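Local coordinates for spore germination protein B3 (Bacillus subtilis subsp. subtilis, PDB 3N54), which takes part, as a lipoprotein component of a spore germinant receptor, in the germination response to the mixture of L-asparagine, glucose, fructose and potassium ions, at residues Asp88-Leu91 against Asn92-Arg96; Glu200-Thr203 against Leu204-Met208; Lys283-Arg286 against Asp287-Val291; Tyr317-Lys320 against Val321-His324; Gly323-Asp326 against Glu327-Ser330. All blocks are in the same frame, centred on the assembly; numbering follows the deposited sequence.

Interaction 1. Residues Asp88-Leu91 against Asn92-Arg96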
# COMPACT_ATOMS: atom_id res chain seq x y z
N ASP A 88 -1.83 -11.01 4.82
CA ASP A 88 -1.89 -11.26 6.26
C ASP A 88 -1.47 -12.70 6.57
O ASP A 88 -0.70 -12.94 7.49
CB ASP A 88 -3.29 -10.99 6.80
CG ASP A 88 -3.34 -11.05 8.30
OD1 ASP A 88 -2.99 -10.03 8.94
OD2 ASP A 88 -3.74 -12.10 8.86
N GLN A 89 -1.97 -13.65 5.79
CA GLN A 89 -1.63 -15.05 5.98
C GLN A 89 -0.15 -15.30 5.72
O GLN A 89 0.48 -16.06 6.46
CB GLN A 89 -2.50 -15.95 5.09
CG GLN A 89 -3.96 -15.98 5.53
CD GLN A 89 -4.82 -16.88 4.64
OE1 GLN A 89 -4.38 -17.31 3.58
NE2 GLN A 89 -6.05 -17.16 5.08
N VAL A 90 0.40 -14.65 4.70
CA VAL A 90 1.83 -14.74 4.38
C VAL A 90 2.71 -14.23 5.53
O VAL A 90 3.64 -14.90 5.95
CB VAL A 90 2.22 -13.94 3.10
CG1 VAL A 90 3.74 -13.87 2.93
CG2 VAL A 90 1.56 -14.54 1.86
N LEU A 91 2.41 -13.02 6.01
CA LEU A 91 3.16 -12.43 7.13
C LEU A 91 3.10 -13.33 8.35
O LEU A 91 4.12 -13.60 8.98
CB LEU A 91 2.61 -11.04 7.48
CG LEU A 91 2.82 -9.93 6.45
CD1 LEU A 91 2.00 -8.70 6.82
CD2 LEU A 91 4.31 -9.58 6.29
N ASN A 92 1.91 -13.80 8.68
CA ASN A 92 1.75 -14.72 9.80
C ASN A 92 2.56 -16.00 9.62
O ASN A 92 3.17 -16.48 10.57
CB ASN A 92 0.29 -15.11 9.97
CG ASN A 92 0.09 -16.09 11.11
OD1 ASN A 92 0.21 -15.73 12.27
ND2 ASN A 92 -0.21 -17.34 10.78
N HIS A 93 2.55 -16.54 8.41
CA HIS A 93 3.26 -17.78 8.15
C HIS A 93 4.77 -17.63 8.29
O HIS A 93 5.42 -18.47 8.89
CB HIS A 93 2.96 -18.32 6.75
CG HIS A 93 3.52 -19.69 6.52
ND1 HIS A 93 2.76 -20.83 6.63
CD2 HIS A 93 4.79 -20.10 6.29
CE1 HIS A 93 3.53 -21.88 6.44
NE2 HIS A 93 4.77 -21.47 6.24
N PHE A 94 5.32 -16.55 7.75
CA PHE A 94 6.78 -16.41 7.66
C PHE A 94 7.45 -15.59 8.74
O PHE A 94 8.65 -15.73 8.93
CB PHE A 94 7.15 -15.82 6.30
CG PHE A 94 6.96 -16.79 5.17
CD1 PHE A 94 7.85 -17.83 5.00
CD2 PHE A 94 5.91 -16.64 4.28
CE1 PHE A 94 7.68 -18.73 3.95
CE2 PHE A 94 5.75 -17.54 3.24
CZ PHE A 94 6.64 -18.58 3.08
N ILE A 95 6.69 -14.75 9.43
CA ILE A 95 7.28 -13.84 10.41
C ILE A 95 6.74 -14.12 11.80
O ILE A 95 5.53 -14.15 12.02
CB ILE A 95 7.00 -12.37 10.02
CG1 ILE A 95 7.42 -12.11 8.58
CG2 ILE A 95 7.73 -11.42 10.95
CD1 ILE A 95 7.13 -10.71 8.11
N ARG A 96 7.65 -14.34 12.75
CA ARG A 96 7.28 -14.54 14.14
C ARG A 96 6.78 -13.23 14.69
O ARG A 96 7.27 -12.17 14.30
CB ARG A 96 8.48 -14.99 14.96
CG ARG A 96 9.11 -16.33 14.56
CD ARG A 96 10.53 -16.41 15.12
NE ARG A 96 10.55 -16.05 16.53
CZ ARG A 96 10.15 -16.85 17.53
NH1 ARG A 96 10.22 -16.41 18.79
NH2 ARG A 96 9.69 -18.08 17.29
O HOH W 1 -0.73 -17.94 8.08

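Interaction 2. Residues Glu200-Thr203 against Leu204-Met208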
# COMPACT_ATOMS: atom_id res chain seq x y z
N GLU A 200 -1.87 9.71 -9.35
CA GLU A 200 -3.20 9.25 -8.96
C GLU A 200 -3.33 9.16 -7.45
O GLU A 200 -4.37 9.52 -6.89
CB GLU A 200 -3.51 7.89 -9.60
CG GLU A 200 -3.79 7.96 -11.10
CD GLU A 200 -3.82 6.60 -11.79
OE1 GLU A 200 -4.43 6.52 -12.87
OE2 GLU A 200 -3.23 5.63 -11.27
N THR A 201 -2.27 8.69 -6.78
CA THR A 201 -2.28 8.58 -5.33
C THR A 201 -2.36 9.97 -4.71
O THR A 201 -3.11 10.19 -3.76
CB THR A 201 -1.04 7.80 -4.80
OG1 THR A 201 -0.96 6.53 -5.46
CG2 THR A 201 -1.13 7.57 -3.30
N GLN A 202 -1.63 10.93 -5.27
CA GLN A 202 -1.67 12.31 -4.77
C GLN A 202 -3.07 12.88 -4.93
O GLN A 202 -3.60 13.49 -4.01
CB GLN A 202 -0.66 13.21 -5.51
CG GLN A 202 -0.56 14.61 -4.88
CD GLN A 202 0.37 15.55 -5.63
OE1 GLN A 202 0.20 15.80 -6.82
NE2 GLN A 202 1.33 16.10 -4.91
N THR A 203 -3.65 12.69 -6.11
CA THR A 203 -5.00 13.18 -6.39
C THR A 203 -6.00 12.62 -5.39
O THR A 203 -6.78 13.36 -4.79
CB THR A 203 -5.45 12.79 -7.80
OG1 THR A 203 -4.57 13.39 -8.76
CG2 THR A 203 -6.88 13.25 -8.06
N LEU A 204 -5.97 11.30 -5.22
CA LEU A 204 -6.90 10.62 -4.33
C LEU A 204 -6.72 11.10 -2.90
O LEU A 204 -7.69 11.41 -2.22
CB LEU A 204 -6.69 9.10 -4.43
CG LEU A 204 -7.78 8.21 -3.83
CD1 LEU A 204 -9.15 8.57 -4.39
CD2 LEU A 204 -7.43 6.75 -4.10
N SER A 205 -5.47 11.19 -2.47
CA SER A 205 -5.15 11.66 -1.13
C SER A 205 -5.57 13.11 -0.89
O SER A 205 -5.95 13.48 0.22
CB SER A 205 -3.65 11.53 -0.87
OG SER A 205 -3.33 11.99 0.44
N TRP A 206 -5.49 13.93 -1.95
CA TRP A 206 -5.85 15.35 -1.90
C TRP A 206 -7.34 15.52 -1.66
O TRP A 206 -7.75 16.28 -0.78
CB TRP A 206 -5.47 16.02 -3.23
CG TRP A 206 -5.38 17.53 -3.24
CD1 TRP A 206 -6.21 18.41 -2.60
CD2 TRP A 206 -4.45 18.32 -3.98
NE1 TRP A 206 -5.82 19.70 -2.88
CE2 TRP A 206 -4.74 19.67 -3.73
CE3 TRP A 206 -3.38 18.00 -4.83
CZ2 TRP A 206 -4.00 20.71 -4.29
CZ3 TRP A 206 -2.65 19.04 -5.39
CH2 TRP A 206 -2.96 20.38 -5.12
N VAL A 207 -8.13 14.82 -2.46
CA VAL A 207 -9.58 14.90 -2.39
C VAL A 207 -10.12 14.30 -1.09
O VAL A 207 -11.07 14.82 -0.51
CB VAL A 207 -10.24 14.23 -3.62
CG1 VAL A 207 -11.76 14.25 -3.51
CG2 VAL A 207 -9.79 14.92 -4.90
N MET A 208 -9.49 13.22 -0.61
CA MET A 208 -9.91 12.57 0.63
C MET A 208 -9.44 13.31 1.89
O MET A 208 -9.89 13.00 2.98
CB MET A 208 -9.42 11.12 0.67
CG MET A 208 -10.01 10.25 -0.43
SD MET A 208 -11.81 10.16 -0.40
CE MET A 208 -12.07 9.39 1.20

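Interaction 3. Residues Lys283-Arg286 against Asp287-Val291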
# COMPACT_ATOMS: atom_id res chain seq x y z
N LYS A 283 -8.73 20.91 -12.71
CA LYS A 283 -7.78 19.83 -12.95
C LYS A 283 -7.90 18.74 -11.88
O LYS A 283 -7.97 17.56 -12.20
CB LYS A 283 -6.34 20.36 -13.01
CG LYS A 283 -5.30 19.24 -13.12
CD LYS A 283 -3.93 19.76 -13.52
CE LYS A 283 -2.88 18.66 -13.41
NZ LYS A 283 -3.27 17.39 -14.08
N LEU A 284 -7.94 19.14 -10.61
CA LEU A 284 -8.09 18.17 -9.53
C LEU A 284 -9.36 17.36 -9.74
O LEU A 284 -9.37 16.13 -9.57
CB LEU A 284 -8.12 18.86 -8.16
CG LEU A 284 -8.13 17.96 -6.92
CD1 LEU A 284 -6.88 17.11 -6.86
CD2 LEU A 284 -8.26 18.79 -5.64
N GLU A 285 -10.44 18.04 -10.12
CA GLU A 285 -11.72 17.39 -10.33
C GLU A 285 -11.67 16.34 -11.43
O GLU A 285 -12.12 15.21 -11.23
CB GLU A 285 -12.81 18.41 -10.66
CG GLU A 285 -14.18 17.77 -10.81
CD GLU A 285 -15.31 18.77 -10.75
OE1 GLU A 285 -15.16 19.89 -11.27
OE2 GLU A 285 -16.36 18.41 -10.19
N ARG A 286 -11.13 16.69 -12.59
CA ARG A 286 -11.09 15.72 -13.68
C ARG A 286 -10.10 14.58 -13.36
O ARG A 286 -10.34 13.44 -13.74
CB ARG A 286 -10.79 16.38 -15.04
CG ARG A 286 -9.35 16.74 -15.33
CD ARG A 286 -9.25 17.39 -16.74
NE ARG A 286 -9.49 18.83 -16.69
CZ ARG A 286 -8.54 19.77 -16.66
NH1 ARG A 286 -7.25 19.47 -16.71
NH2 ARG A 286 -8.91 21.04 -16.59
N ASP A 287 -9.02 14.90 -12.65
CA ASP A 287 -8.06 13.87 -12.27
C ASP A 287 -8.68 12.88 -11.28
O ASP A 287 -8.48 11.68 -11.41
CB ASP A 287 -6.78 14.49 -11.71
CG ASP A 287 -5.96 15.21 -12.79
OD1 ASP A 287 -6.25 15.02 -13.98
OD2 ASP A 287 -5.04 15.97 -12.43
N VAL A 288 -9.47 13.37 -10.31
CA VAL A 288 -10.09 12.46 -9.33
C VAL A 288 -11.20 11.63 -9.98
O VAL A 288 -11.43 10.50 -9.58
CB VAL A 288 -10.62 13.19 -8.07
CG1 VAL A 288 -11.90 13.97 -8.37
CG2 VAL A 288 -10.87 12.19 -6.95
N LYS A 289 -11.87 12.18 -10.99
CA LYS A 289 -12.90 11.44 -11.71
C LYS A 289 -12.31 10.22 -12.41
O LYS A 289 -12.92 9.16 -12.45
CB LYS A 289 -13.63 12.33 -12.73
CG LYS A 289 -14.68 13.24 -12.10
CD LYS A 289 -15.40 14.05 -13.17
CE LYS A 289 -16.50 14.92 -12.58
NZ LYS A 289 -17.19 15.72 -13.65
N GLN A 290 -11.11 10.38 -12.96
CA GLN A 290 -10.41 9.28 -13.62
C GLN A 290 -10.04 8.19 -12.59
O GLN A 290 -10.28 7.01 -12.83
CB GLN A 290 -9.17 9.82 -14.35
CG GLN A 290 -8.30 8.78 -15.09
CD GLN A 290 -9.05 7.96 -16.10
OE1 GLN A 290 -9.81 7.04 -15.74
NE2 GLN A 290 -8.83 8.23 -17.40
N VAL A 291 -9.50 8.61 -11.45
CA VAL A 291 -9.09 7.67 -10.40
C VAL A 291 -10.30 6.94 -9.83
O VAL A 291 -10.27 5.72 -9.67
CB VAL A 291 -8.31 8.37 -9.26
CG1 VAL A 291 -7.97 7.36 -8.16
CG2 VAL A 291 -7.05 9.03 -9.79

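Interaction 4. Residues Tyr317-Lys320 against Val321-His324. With SO4 (sulfate ion), chain J.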
# COMPACT_ATOMS: atom_id res chain seq x y z
N TYR A 317 -29.03 2.56 6.76
CA TYR A 317 -28.65 2.22 5.39
C TYR A 317 -27.39 1.36 5.39
O TYR A 317 -27.31 0.34 4.70
CB TYR A 317 -28.44 3.49 4.56
CG TYR A 317 -28.08 3.24 3.11
CD1 TYR A 317 -29.07 3.01 2.16
CD2 TYR A 317 -26.76 3.25 2.69
CE1 TYR A 317 -28.75 2.79 0.83
CE2 TYR A 317 -26.42 3.03 1.36
CZ TYR A 317 -27.42 2.80 0.44
OH TYR A 317 -27.09 2.58 -0.88
N TRP A 318 -26.40 1.78 6.18
CA TRP A 318 -25.14 1.05 6.30
C TRP A 318 -25.38 -0.41 6.70
O TRP A 318 -24.78 -1.31 6.12
CB TRP A 318 -24.22 1.74 7.32
CG TRP A 318 -22.95 1.00 7.61
CD1 TRP A 318 -22.53 0.54 8.82
CD2 TRP A 318 -21.94 0.62 6.67
NE1 TRP A 318 -21.32 -0.10 8.70
CE2 TRP A 318 -20.93 -0.06 7.39
CE3 TRP A 318 -21.78 0.79 5.29
CZ2 TRP A 318 -19.79 -0.57 6.77
CZ3 TRP A 318 -20.65 0.28 4.68
CH2 TRP A 318 -19.66 -0.39 5.42
N ASN A 319 -26.28 -0.63 7.65
CA ASN A 319 -26.61 -1.97 8.14
C ASN A 319 -27.09 -2.91 7.03
O ASN A 319 -26.82 -4.11 7.06
CB ASN A 319 -27.65 -1.89 9.26
CG ASN A 319 -27.85 -3.22 9.97
OD1 ASN A 319 -28.98 -3.58 10.32
ND2 ASN A 319 -26.77 -3.95 10.18
N LYS A 320 -27.81 -2.36 6.05
CA LYS A 320 -28.33 -3.15 4.92
C LYS A 320 -27.28 -3.44 3.85
O LYS A 320 -27.31 -4.51 3.23
CB LYS A 320 -29.52 -2.41 4.28
CG LYS A 320 -30.21 -3.19 3.15
CD LYS A 320 -31.30 -2.36 2.47
CE LYS A 320 -31.79 -3.04 1.19
NZ LYS A 320 -32.81 -2.22 0.46
N VAL A 321 -26.37 -2.50 3.62
CA VAL A 321 -25.36 -2.62 2.54
C VAL A 321 -24.01 -3.22 2.98
O VAL A 321 -23.28 -3.76 2.14
CB VAL A 321 -25.10 -1.26 1.86
CG1 VAL A 321 -26.40 -0.71 1.28
CG2 VAL A 321 -24.50 -0.27 2.85
N LYS A 322 -23.69 -3.13 4.27
CA LYS A 322 -22.44 -3.67 4.85
C LYS A 322 -21.83 -4.87 4.12
O LYS A 322 -20.63 -4.89 3.85
CB LYS A 322 -22.66 -4.07 6.31
CG LYS A 322 -22.43 -2.95 7.30
CD LYS A 322 -23.04 -3.25 8.67
CE LYS A 322 -22.36 -4.42 9.36
NZ LYS A 322 -22.83 -4.56 10.77
N GLY A 323 -22.66 -5.86 3.83
CA GLY A 323 -22.20 -7.10 3.21
C GLY A 323 -21.82 -7.04 1.74
O GLY A 323 -21.23 -7.98 1.21
N HIS A 324 -22.17 -5.94 1.07
CA HIS A 324 -21.87 -5.77 -0.35
C HIS A 324 -21.58 -4.29 -0.66
O HIS A 324 -22.15 -3.71 -1.58
CB HIS A 324 -23.02 -6.31 -1.21
CG HIS A 324 -24.37 -5.80 -0.80
ND1 HIS A 324 -25.11 -6.37 0.21
CD2 HIS A 324 -25.11 -4.76 -1.26
CE1 HIS A 324 -26.24 -5.72 0.36
NE2 HIS A 324 -26.27 -4.73 -0.52
S SO4 J . -30.16 6.41 8.27
O1 SO4 J . -31.62 6.28 8.24
O2 SO4 J . -29.61 5.48 7.29
O3 SO4 J . -29.78 7.78 7.96
O4 SO4 J . -29.67 6.07 9.60

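Interaction 5. Residues Gly323-Asp326 against Glu327-Ser330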
# COMPACT_ATOMS: atom_id res chain seq x y z
N GLY A 323 -22.66 -5.86 3.83
CA GLY A 323 -22.20 -7.10 3.21
C GLY A 323 -21.82 -7.04 1.74
O GLY A 323 -21.23 -7.98 1.21
N HIS A 324 -22.17 -5.94 1.07
CA HIS A 324 -21.87 -5.77 -0.35
C HIS A 324 -21.58 -4.29 -0.66
O HIS A 324 -22.15 -3.71 -1.58
CB HIS A 324 -23.02 -6.31 -1.21
CG HIS A 324 -24.37 -5.80 -0.80
ND1 HIS A 324 -25.11 -6.37 0.21
CD2 HIS A 324 -25.11 -4.76 -1.26
CE1 HIS A 324 -26.24 -5.72 0.36
NE2 HIS A 324 -26.27 -4.73 -0.52
N TRP A 325 -20.69 -3.70 0.13
CA TRP A 325 -20.37 -2.28 -0.00
C TRP A 325 -19.66 -1.94 -1.31
O TRP A 325 -19.89 -0.87 -1.86
CB TRP A 325 -19.51 -1.82 1.18
CG TRP A 325 -18.88 -0.50 0.92
CD1 TRP A 325 -17.55 -0.23 0.84
CD2 TRP A 325 -19.55 0.73 0.66
NE1 TRP A 325 -17.35 1.10 0.58
CE2 TRP A 325 -18.56 1.71 0.45
CE3 TRP A 325 -20.90 1.11 0.58
CZ2 TRP A 325 -18.87 3.05 0.18
CZ3 TRP A 325 -21.21 2.43 0.31
CH2 TRP A 325 -20.20 3.39 0.11
N ASP A 326 -18.79 -2.82 -1.79
CA ASP A 326 -18.09 -2.57 -3.05
C ASP A 326 -19.07 -2.46 -4.22
O ASP A 326 -18.91 -1.60 -5.09
CB ASP A 326 -17.01 -3.63 -3.32
CG ASP A 326 -15.74 -3.40 -2.49
OD1 ASP A 326 -15.55 -2.29 -1.96
OD2 ASP A 326 -14.91 -4.34 -2.40
N GLU A 327 -20.09 -3.32 -4.23
CA GLU A 327 -21.14 -3.27 -5.25
C GLU A 327 -21.81 -1.89 -5.24
O GLU A 327 -21.98 -1.27 -6.28
CB GLU A 327 -22.19 -4.36 -5.01
CG GLU A 327 -23.31 -4.42 -6.06
CD GLU A 327 -24.44 -5.39 -5.70
OE1 GLU A 327 -25.45 -5.42 -6.44
OE2 GLU A 327 -24.33 -6.12 -4.68
N ILE A 328 -22.16 -1.43 -4.05
CA ILE A 328 -22.79 -0.12 -3.87
C ILE A 328 -21.82 1.00 -4.24
O ILE A 328 -22.21 2.00 -4.85
CB ILE A 328 -23.28 0.08 -2.42
CG1 ILE A 328 -24.44 -0.87 -2.10
CG2 ILE A 328 -23.71 1.52 -2.18
CD1 ILE A 328 -25.71 -0.60 -2.91
N PHE A 329 -20.55 0.84 -3.85
CA PHE A 329 -19.51 1.82 -4.16
C PHE A 329 -19.39 2.03 -5.67
O PHE A 329 -19.27 3.17 -6.13
CB PHE A 329 -18.16 1.37 -3.57
CG PHE A 329 -17.00 2.23 -4.00
CD1 PHE A 329 -16.88 3.53 -3.54
CD2 PHE A 329 -16.02 1.73 -4.84
CE1 PHE A 329 -15.81 4.32 -3.92
CE2 PHE A 329 -14.95 2.51 -5.22
CZ PHE A 329 -14.84 3.81 -4.76
N SER A 330 -19.43 0.94 -6.43
CA SER A 330 -19.36 1.00 -7.89
C SER A 330 -20.51 1.80 -8.51
O SER A 330 -20.32 2.45 -9.54
CB SER A 330 -19.34 -0.40 -8.48
OG SER A 330 -18.13 -1.07 -8.15

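Interaction 1. Residues Asp88-Leu91 against Asn92-Arg96
L91 and I95, one turn apart at the C-terminal end of helix 87-94, illustrate the i to i+4 pairing of branched side chains. They lie side by side and point the same way, and their end methyls meet, with L91 CD2 3.5 Å from I95 CD1. In I95, CG1 stands anti to the carbonyl carbon (chi1 -52°), which keeps this branch beside its own backbone N and close to the preceding turn. The second apolar pair slants rather than runs alongside: V90 CG1 approaches the rim of the F94 ring, 3.8 Å from F94 CD2. That rim also carries V90 O near the ring plane, 3.3 Å from F94 CD2, while one face of the ring has H93 CD2 over its centre.

Backbone hydrogen bonds of the alpha-helical kind run from N92 N to D88 O, H93 N to Q89 O, F94 N to V90 O and I95 N to L91 O. The last, at 2.9 Å, holds although I95 is the first residue to leave helical backbone angles. Q89 O has a second partner, a water that donates to it at 2.8 Å and accepts from N92 ND2 at the same length. N92 holds CG anti to its backbone N (chi1 179°), a setting from which its amide reaches that water.

Beyond the helix, R96 NH1 forms a salt bridge with D98. L91 and I95 both rest on I75 of strand 74-77, an outermost strand of the mixed five-stranded sheet, and L91 also touches I152 of helix 152-160.

Interaction 2. Residues Glu200-Thr203 against Leu204-Met208
W206 brings the six-membered part of its indole near the aliphatic stem of Q202, one turn earlier, with W206 CE3 4.4 Å from Q202 CG. The approach is loose, and the firmer hold is at the backbone, where Q202 O accepts W206 N at 2.8 Å. W206 CB sits against the same oxygen, 3.2 Å from Q202 O, and a chi1 of -163° directs the indole toward strand 223-240, where it touches F227 and I229. The indole NE1 donates to T253 OG1 and the ring meets F340, the two planes about 15° apart.

All this belongs to helix 198-208, whose side chains touch strand 223-240 and the long helix 271-299, so that i to i+4 contacts recur within a largely buried element. T203 and V207 form the flank that touches V288 of the long helix. Their backbones are joined by V207 N to T203 O at 3.1 Å, and V207 CG2 packs on this same carbonyl oxygen, 3.4 Å from T203 O. The buried hydroxyls are satisfied close by: T203 OG1 bonds to D199 O, and T201 OG1 to S197 O. A straight bond of 165° joins L204 N to E200 O, and L204 CB lies 3.4 Å from E200 O. S205 repeats the pattern one residue on, its CB 3.2 Å from T201 O, while its hydroxyl pairs with T210 OG1.

Interaction 3. Residues Lys283-Arg286 against Asp287-Val291
D287 takes the ammonium group of K283, one turn earlier on the long helix 271-299, in a textbook i to i+4 salt bridge. K283 NZ lies 2.8 Å from D287 OD2 and uses the syn lone pair of that oxygen. The lysine runs extended as far as CE and then bends at its last torsion (chi4 50°), curling around OD2, which K283 CG also touches at 3.4 Å. With K283 cut back to an alanine, the D287 carboxylate is likely to lose its cationic mate and become freer to turn about its own bonds. R286, the residue before D287, lies alongside it, yet its guanidinium stands almost perpendicular to the carboxylate and lies instead with one face over K283 CA.

V288 comes next, with CG1 between its backbone N and carbonyl carbon (chi1 74°) and tight against the chain, 3.1 Å from E285 O. This residue looks inward, touching T203 and V207 of helix 198-208 and Y336 of strand 333-342. K289 stretches out alongside E285, both pointing the same way, with their stems in contact at 4.1 Å between E285 CG and K289 CE. Their opposite charges probably attract only loosely, E285 OE2 and K289 NZ being 4.5 Å apart, beyond a salt bridge. Q290 closes the walk with a rather long backbone bond, its N 3.3 Å from R286 O.

Interaction 4. Residues Tyr317-Lys320 against Val321-His324
At the C-terminal end of helix 315-321, which gives way to the short loop before helix 325-331, V321 and K322 lie against the rings of Y317 and W318. K322 CG sits over the five-membered ring of W318 in a CH-pi contact, 3.4 Å from its centroid. The two side chains cross at about a right angle, for a chi1 of 175° turns the indole away from its own backbone N. V321 CG1 makes a second CH-pi contact, over one face of the Y317 ring and 4.0 Å from its centroid, while V321 CG2 lies 3.8 Å from W318 CE3.

The helix keeps its backbone pattern to the last turn: K322 N reaches W318 O at 2.8 Å. Were the indole of W318 reduced to a leucine side chain, the K322 stem would probably lose its aromatic platform and a gap open beside I310 and R311 of helix 306-313, which the indole also touches. At the start of the helix a sulfate ion, probably from the crystallisation liquor, is bound by Y317 N to its O2 at 3.0 Å, a nearly straight bond of 169°, with H314 ND1 and D316 N as further donors. Y317 OH is tied to G243 O. In the loop, H324 N bonds to V321 O at 2.7 Å, and this oxygen stands over the centre of the imidazole.

Interaction 5. Residues Gly323-Asp326 against Glu327-Ser330
W325 O receives F329 N at 2.7 Å, the shortest hydrogen bond of this contact, with an N-H...O angle of 154°. D326 O accepts S330 N at 2.9 Å in the same way, and the D326 oxygen also lies near the plane of the F329 ring, at its edge. The preceding bond, I328 N to H324 O, is weak at 3.4 Å.

The side chain of W325 carries this pattern into packing. Its first torsion of 166° sets the ring system opposite the backbone N, the indole lies along the next turn, and F329 CB comes over one of its faces, 4.1 Å from W325 CE2. The I328 side chain crosses the indole at about a right angle, with I328 CG2 3.6 Å from W325 CZ3. These contacts lie in the first turns of helix 325-331, with H324 at the N-cap just before it. Here the H324 side chain meets E327 and I328: H324 CB is 3.7 Å from E327 OE2, and H324 CD2 is 4.0 Å from I328 CG1. The extended E327 chain brings its carboxylate to the imidazole with the two planes 52° apart. H324 NE2 and E327 OE2 remain 4.8 Å apart, not in direct contact.

The polar ends are held by residues outside the helix. D326 OD1 forms a salt bridge with R187 NH1, while D326 OD2 bonds to T301 OG1. W325 NE1 donates to D302 OD2, and S330 OG donates to Q296 O in the long helix 271-299.

How the interactions relate
Along the chain the five contacts follow in order, with interactions 4 and 5 overlapping at G323 and H324. Interaction 1 stands alone in the N-terminal part of the protein, its centre about 30 Å from that of interaction 2, and nothing in it touches the others. The remaining four share the C-terminal part in two clusters. Interactions 2 and 3, with centres about 9 Å apart, join helix 198-208 to helix 271-299, V207 CG2 meeting V288 CG2. Interactions 4 and 5, with centres about 8 Å apart, link the consecutive helices 315-321 and 325-331 through Y317, V321 and I328. Local helical contacts thus mark separate parts of this elongated lipoprotein, from the surface (interactions 1 and 4) to the buried interior (interaction 2).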